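Local coordinates for peptidyl tryptophan dihydroxylase (Pseudomonas putida, PDB 7CTQ), which probably uses FAD to dihydroxylate a peptidyl tryptophan, a step essential for biogenesis of the tryptophylquinone cofactor of quinohemoprotein amine dehydrogenase, at residues A302-Q307 with R362-R367; D372-V377 with G385-Q390. One frame throughout, in Å; residues are numbered along the deposited sequence. Where two conformers were deposited one is given.

Contact 1 (A302-Q307 with R362-R367); sequences ARQFHQ and RRPVLR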
loop_
_atom_site.group_PDB
_atom_site.type_symbol
_atom_site.label_atom_id
_atom_site.label_comp_id
_atom_site.label_asym_id
_atom_site.label_seq_id
_atom_site.Cartn_x
_atom_site.Cartn_y
_atom_site.Cartn_z
ATOM N N ALA A 302 20.771 1.793 -4.201
ATOM C CA ALA A 302 19.660 0.962 -3.764
ATOM C C ALA A 302 18.743 1.728 -2.829
ATOM O O ALA A 302 17.516 1.593 -2.904
ATOM C CB ALA A 302 20.185 -0.319 -3.090
ATOM N N ARG A 303 19.312 2.548 -1.943
ATOM C CA ARG A 303 18.466 3.300 -1.023
ATOM C C ARG A 303 17.637 4.326 -1.777
ATOM O O ARG A 303 16.437 4.476 -1.515
ATOM C CB ARG A 303 19.308 3.985 0.059
ATOM C CG ARG A 303 19.944 3.011 1.077
ATOM C CD ARG A 303 21.112 3.654 1.856
ATOM N NE ARG A 303 20.611 4.515 2.923
ATOM C CZ ARG A 303 21.346 4.994 3.922
ATOM N NH1 ARG A 303 20.779 5.771 4.835
ATOM N NH2 ARG A 303 22.642 4.704 4.006
ATOM N N GLN A 304 18.263 5.024 -2.730
ATOM C CA GLN A 304 17.534 6.008 -3.521
ATOM C C GLN A 304 16.436 5.339 -4.336
ATOM O O GLN A 304 15.321 5.864 -4.447
ATOM C CB GLN A 304 18.498 6.765 -4.430
ATOM C CG GLN A 304 17.790 7.830 -5.283
ATOM C CD GLN A 304 18.722 8.523 -6.260
ATOM O OE1 GLN A 304 19.927 8.553 -6.052
ATOM N NE2 GLN A 304 18.160 9.085 -7.340
ATOM N N PHE A 305 16.717 4.156 -4.883
ATOM C CA PHE A 305 15.701 3.461 -5.664
ATOM C C PHE A 305 14.452 3.192 -4.824
ATOM O O PHE A 305 13.323 3.442 -5.271
ATOM C CB PHE A 305 16.272 2.154 -6.233
ATOM C CG PHE A 305 15.330 1.456 -7.160
ATOM C CD1 PHE A 305 14.392 0.554 -6.668
ATOM C CD2 PHE A 305 15.352 1.732 -8.519
ATOM C CE1 PHE A 305 13.482 -0.065 -7.514
ATOM C CE2 PHE A 305 14.455 1.103 -9.383
ATOM C CZ PHE A 305 13.511 0.210 -8.877
ATOM N N HIS A 306 14.631 2.708 -3.596
ATOM C CA HIS A 306 13.474 2.378 -2.769
ATOM C C HIS A 306 12.730 3.630 -2.301
ATOM O O HIS A 306 11.499 3.684 -2.369
ATOM C CB HIS A 306 13.898 1.531 -1.564
ATOM C CG HIS A 306 12.742 0.944 -0.814
ATOM N ND1 HIS A 306 11.845 0.072 -1.396
ATOM C CD2 HIS A 306 12.331 1.110 0.467
ATOM C CE1 HIS A 306 10.927 -0.268 -0.506
ATOM N NE2 HIS A 306 11.207 0.340 0.635
ATOM N N GLN A 307 13.462 4.630 -1.797
ATOM C CA GLN A 307 12.822 5.856 -1.326
ATOM C C GLN A 307 11.966 6.478 -2.418
ATOM O O GLN A 307 10.792 6.794 -2.203
ATOM C CB GLN A 307 13.875 6.867 -0.874
ATOM C CG GLN A 307 14.499 6.614 0.468
ATOM C CD GLN A 307 15.883 7.217 0.549
ATOM O OE1 GLN A 307 16.103 8.353 0.126
ATOM N NE2 GLN A 307 16.835 6.439 1.045
ATOM N N ARG A 362 21.689 10.424 -15.090
ATOM C CA ARG A 362 22.081 9.139 -14.524
ATOM C C ARG A 362 21.239 8.871 -13.275
ATOM O O ARG A 362 21.257 9.661 -12.327
ATOM C CB ARG A 362 23.578 9.157 -14.196
ATOM C CG ARG A 362 24.259 7.805 -14.223
ATOM C CD ARG A 362 25.765 7.956 -14.004
ATOM N NE ARG A 362 26.269 9.109 -14.735
ATOM C CZ ARG A 362 26.846 10.174 -14.186
ATOM N NH1 ARG A 362 27.013 10.256 -12.872
ATOM N NH2 ARG A 362 27.255 11.165 -14.968
ATOM N N ARG A 363 20.495 7.776 -13.276
ATOM C CA ARG A 363 19.519 7.489 -12.237
ATOM C C ARG A 363 19.580 6.008 -11.917
ATOM O O ARG A 363 20.110 5.223 -12.709
ATOM C CB ARG A 363 18.093 7.868 -12.675
ATOM C CG ARG A 363 17.899 9.350 -12.990
ATOM C CD ARG A 363 17.950 10.208 -11.731
ATOM N NE ARG A 363 17.466 11.570 -11.986
ATOM C CZ ARG A 363 16.190 11.930 -11.845
ATOM N NH1 ARG A 363 15.295 11.023 -11.463
ATOM N NH2 ARG A 363 15.808 13.181 -12.078
ATOM N N PRO A 364 19.042 5.594 -10.761
ATOM C CA PRO A 364 18.974 4.159 -10.438
ATOM C C PRO A 364 18.066 3.384 -11.386
ATOM O O PRO A 364 16.982 3.844 -11.752
ATOM C CB PRO A 364 18.398 4.142 -9.011
ATOM C CG PRO A 364 18.675 5.504 -8.460
ATOM C CD PRO A 364 18.631 6.440 -9.632
ATOM N N VAL A 365 18.504 2.167 -11.739
ATOM C CA VAL A 365 17.765 1.236 -12.594
ATOM C C VAL A 365 17.892 -0.167 -12.009
ATOM O O VAL A 365 18.777 -0.441 -11.200
ATOM C CB VAL A 365 18.280 1.240 -14.049
ATOM C CG1 VAL A 365 18.193 2.627 -14.650
ATOM C CG2 VAL A 365 19.722 0.750 -14.104
ATOM N N LEU A 366 17.001 -1.064 -12.440
ATOM C CA LEU A 366 17.050 -2.483 -12.078
ATOM C C LEU A 366 17.631 -3.296 -13.224
ATOM O O LEU A 366 17.110 -3.249 -14.336
ATOM C CB LEU A 366 15.659 -3.023 -11.751
ATOM C CG LEU A 366 15.198 -3.022 -10.301
ATOM C CD1 LEU A 366 15.587 -1.711 -9.646
ATOM C CD2 LEU A 366 13.695 -3.272 -10.177
ATOM N N ARG A 367 18.705 -4.041 -12.952
ATOM C CA ARG A 367 19.282 -4.958 -13.936
ATOM C C ARG A 367 19.752 -6.215 -13.219
ATOM O O ARG A 367 20.521 -6.126 -12.255
ATOM C CB ARG A 367 20.450 -4.322 -14.703
ATOM C CG ARG A 367 21.086 -5.264 -15.745
ATOM C CD ARG A 367 22.166 -4.574 -16.600
ATOM N NE ARG A 367 22.593 -5.394 -17.741
ATOM C CZ ARG A 367 23.574 -5.063 -18.582
ATOM N NH1 ARG A 367 24.236 -3.925 -18.419
ATOM N NH2 ARG A 367 23.897 -5.866 -19.592
#
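Gln304 NE2 lies 3.5 Å from Pro364 CD, a packing contact; the amide's hydrogen bond goes to Gln308 OE1, one turn on in the same helix. With CG anti to the backbone N (chi1 -179°) and the chain extended beyond it, Gln304 crosses the proline at about a right angle, and its CD comes within 3.7 Å of Pro364 CG. The same proline meets the helix along its ring: CG and CD take the amide end of Gln304, while CB serves Phe305. Pro364 CB sits in the plane of the phenylalanine ring, at its edge, 3.9 Å from Phe305 CD2. One face of that ring is covered by Leu366, whose CD1 makes a CH-pi contact; the methyl is modelled too close to the ring, and the exact placing of the whole leucine tip is doubtful. A chi1 of -174° swings the Phe305 ring away from its own backbone N and in between Pro364 and Leu366. An alanine here would take away the ring and is likely to open a gap between helix and strand, with Leu366 CD1 losing the face it covers and Pro364 CB its edge contact. Helix 302-307 and strand 362-367 run nearly perpendicular, their axes 85° apart and 8.2 Å at closest approach. Helix 285-294 adds to the apolar cluster, Val288 touching Phe305 and Val287 touching Leu366, while beyond the strand Val365 turns away from helix 299-327 to pack on Val376 of strand 370-378 and on Trp387.

Contact 2 (D372-V377 with G385-Q390); sequences DEAEVV and GVWHLQ
Trp387 carries Ala374 CB over one face of its indole and His388 CD2 over the opposite face, each 3.4 Å above the plane and offset toward the rim. The Ala374 methyl makes a CH-pi contact with the five-membered ring, 3.9 Å from its centroid. In the indole plane, at the edge, lies a water that donates to both Glu375 O and Trp387 O, bridging the two backbones; Trp387 NE1 is hydrogen-bonded to Glu393. Val376 touches the other segment with both branches: a chi1 of -56° puts CG1 anti to the carbonyl carbon, 3.7 Å from Trp387 CB, and CG2 between the backbone N and the carbonyl carbon, where it meets Gly385 CA. A side chain at Gly385 would collide with that CG2 methyl, and the backbone angles there also call for glycine. Val377 and Val386 pair through Val377 N to Val386 O and Val386 N to Val377 O, both 2.9 Å, the first almost straight at 172°. Trp425 of helix 416-428 touches both valines. These paired bonds form a single antiparallel bridge, a hydrogen-bonded pair by which the chain, after the hairpin of strands 359-367 and 370-378, folds back onto the end of its second strand.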
loop_
_atom_site.group_PDB
_atom_site.type_symbol
_atom_site.label_atom_id
_atom_site.label_comp_id
_atom_site.label_asym_id
_atom_site.label_seq_id
_atom_site.Cartn_x
_atom_site.Cartn_y
_atom_site.Cartn_z
ATOM N N ASP A 372 21.400 -0.809 -10.247
ATOM C CA ASP A 372 22.586 -0.255 -10.872
ATOM C C ASP A 372 22.261 1.191 -11.184
ATOM O O ASP A 372 21.305 1.749 -10.641
ATOM C CB ASP A 372 22.960 -1.060 -12.127
ATOM C CG ASP A 372 24.457 -1.035 -12.436
ATOM O OD1 ASP A 372 25.086 0.051 -12.360
ATOM O OD2 ASP A 372 25.013 -2.115 -12.775
ATOM N N GLU A 373 23.040 1.801 -12.059
ATOM C CA GLU A 373 22.861 3.186 -12.433
ATOM C C GLU A 373 23.041 3.256 -13.941
ATOM O O GLU A 373 23.895 2.560 -14.496
ATOM C CB GLU A 373 23.877 4.068 -11.705
ATOM C CG GLU A 373 23.543 5.525 -11.660
ATOM C CD GLU A 373 24.713 6.359 -11.153
ATOM O OE1 GLU A 373 25.872 5.973 -11.420
ATOM O OE2 GLU A 373 24.473 7.395 -10.493
ATOM N N ALA A 374 22.220 4.062 -14.609
ATOM C CA ALA A 374 22.349 4.203 -16.051
ATOM C C ALA A 374 21.791 5.550 -16.450
ATOM O O ALA A 374 21.012 6.160 -15.714
ATOM C CB ALA A 374 21.627 3.076 -16.810
ATOM N N GLU A 375 22.230 6.027 -17.611
ATOM C CA GLU A 375 21.611 7.197 -18.216
ATOM C C GLU A 375 20.189 6.831 -18.615
ATOM O O GLU A 375 19.972 5.876 -19.364
ATOM C CB GLU A 375 22.414 7.672 -19.425
ATOM C CG GLU A 375 23.718 8.374 -19.049
ATOM C CD GLU A 375 24.166 9.387 -20.096
ATOM O OE1 GLU A 375 25.098 10.163 -19.803
ATOM O OE2 GLU A 375 23.592 9.404 -21.214
ATOM N N VAL A 376 19.216 7.554 -18.072
ATOM C CA VAL A 376 17.814 7.341 -18.398
ATOM C C VAL A 376 17.268 8.675 -18.866
ATOM O O VAL A 376 17.934 9.706 -18.773
ATOM C CB VAL A 376 17.000 6.802 -17.200
ATOM C CG1 VAL A 376 17.628 5.503 -16.673
ATOM C CG2 VAL A 376 16.954 7.847 -16.099
ATOM N N VAL A 377 16.047 8.653 -19.380
ATOM C CA VAL A 377 15.396 9.869 -19.862
ATOM C C VAL A 377 14.310 10.256 -18.863
ATOM O O VAL A 377 13.372 9.488 -18.639
ATOM C CB VAL A 377 14.823 9.680 -21.268
ATOM C CG1 VAL A 377 14.133 10.974 -21.711
ATOM C CG2 VAL A 377 15.950 9.278 -22.233
ATOM N N GLY A 385 12.520 8.406 -14.485
ATOM C CA GLY A 385 13.266 8.126 -15.692
ATOM C C GLY A 385 12.825 6.848 -16.371
ATOM O O GLY A 385 12.338 5.905 -15.740
ATOM N N VAL A 386 12.985 6.824 -17.687
ATOM C CA VAL A 386 12.762 5.649 -18.513
ATOM C C VAL A 386 14.122 5.207 -19.041
ATOM O O VAL A 386 14.824 5.992 -19.692
ATOM C CB VAL A 386 11.804 5.943 -19.675
ATOM C CG1 VAL A 386 11.498 4.647 -20.441
ATOM C CG2 VAL A 386 10.540 6.612 -19.153
ATOM N N TRP A 387 14.495 3.953 -18.773
ATOM C CA TRP A 387 15.799 3.468 -19.235
ATOM C C TRP A 387 15.758 2.940 -20.671
ATOM O O TRP A 387 16.538 3.373 -21.527
ATOM C CB TRP A 387 16.314 2.388 -18.277
ATOM C CG TRP A 387 17.692 1.847 -18.577
ATOM C CD1 TRP A 387 18.652 2.388 -19.399
ATOM C CD2 TRP A 387 18.253 0.647 -18.038
ATOM N NE1 TRP A 387 19.779 1.588 -19.393
ATOM C CE2 TRP A 387 19.552 0.512 -18.573
ATOM C CE3 TRP A 387 17.774 -0.332 -17.160
ATOM C CZ2 TRP A 387 20.382 -0.563 -18.250
ATOM C CZ3 TRP A 387 18.596 -1.399 -16.844
ATOM C CH2 TRP A 387 19.886 -1.504 -17.390
ATOM N N HIS A 388 14.871 1.992 -20.944
ATOM C CA HIS A 388 14.832 1.349 -22.245
ATOM C C HIS A 388 13.403 0.939 -22.560
ATOM O O HIS A 388 12.559 0.824 -21.670
ATOM C CB HIS A 388 15.757 0.119 -22.298
ATOM C CG HIS A 388 15.357 -0.971 -21.352
ATOM N ND1 HIS A 388 14.593 -2.052 -21.739
ATOM C CD2 HIS A 388 15.586 -1.130 -20.027
ATOM C CE1 HIS A 388 14.377 -2.833 -20.695
ATOM N NE2 HIS A 388 14.969 -2.297 -19.642
ATOM N N LEU A 389 13.146 0.732 -23.847
ATOM C CA LEU A 389 11.920 0.104 -24.336
ATOM C C LEU A 389 12.313 -1.210 -25.000
ATOM O O LEU A 389 12.931 -1.202 -26.071
ATOM C CB LEU A 389 11.193 1.010 -25.325
ATOM C CG LEU A 389 10.763 2.378 -24.812
ATOM C CD1 LEU A 389 10.318 3.234 -25.990
ATOM C CD2 LEU A 389 9.663 2.237 -23.762
ATOM N N GLN A 390 11.968 -2.332 -24.362
ATOM C CA GLN A 390 12.254 -3.669 -24.900
ATOM C C GLN A 390 13.710 -3.798 -25.344
ATOM O O GLN A 390 14.006 -4.329 -26.415
ATOM C CB GLN A 390 11.307 -4.013 -26.053
ATOM C CG GLN A 390 9.871 -4.279 -25.619
ATOM C CD GLN A 390 9.719 -5.580 -24.828
ATOM O OE1 GLN A 390 10.042 -6.661 -25.327
ATOM N NE2 GLN A 390 9.207 -5.479 -23.593
HETATM O O HOH W 1 18.168 5.564 -21.453
#

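The two contacts share a beta hairpin, strand 359-367 being held by contact 1 and strand 370-378 by contact 2, with their centres 11 Å apart. Probable backbone hydrogen bonds join them, Val365 O to Asp372 N at 2.8 Å and Arg363 N to Ala374 O at 3.0 Å. Contact 1 is a surface contact in which side chains alone dock the hairpin on helix 299-327, bringing together residues far apart in sequence. Contact 2 is local in sequence and partly buried, and adds main-chain bonds and a bridging water to its apolar packing. Trp387 reaches across to contact 1, where its CZ3 packs against Leu366 O.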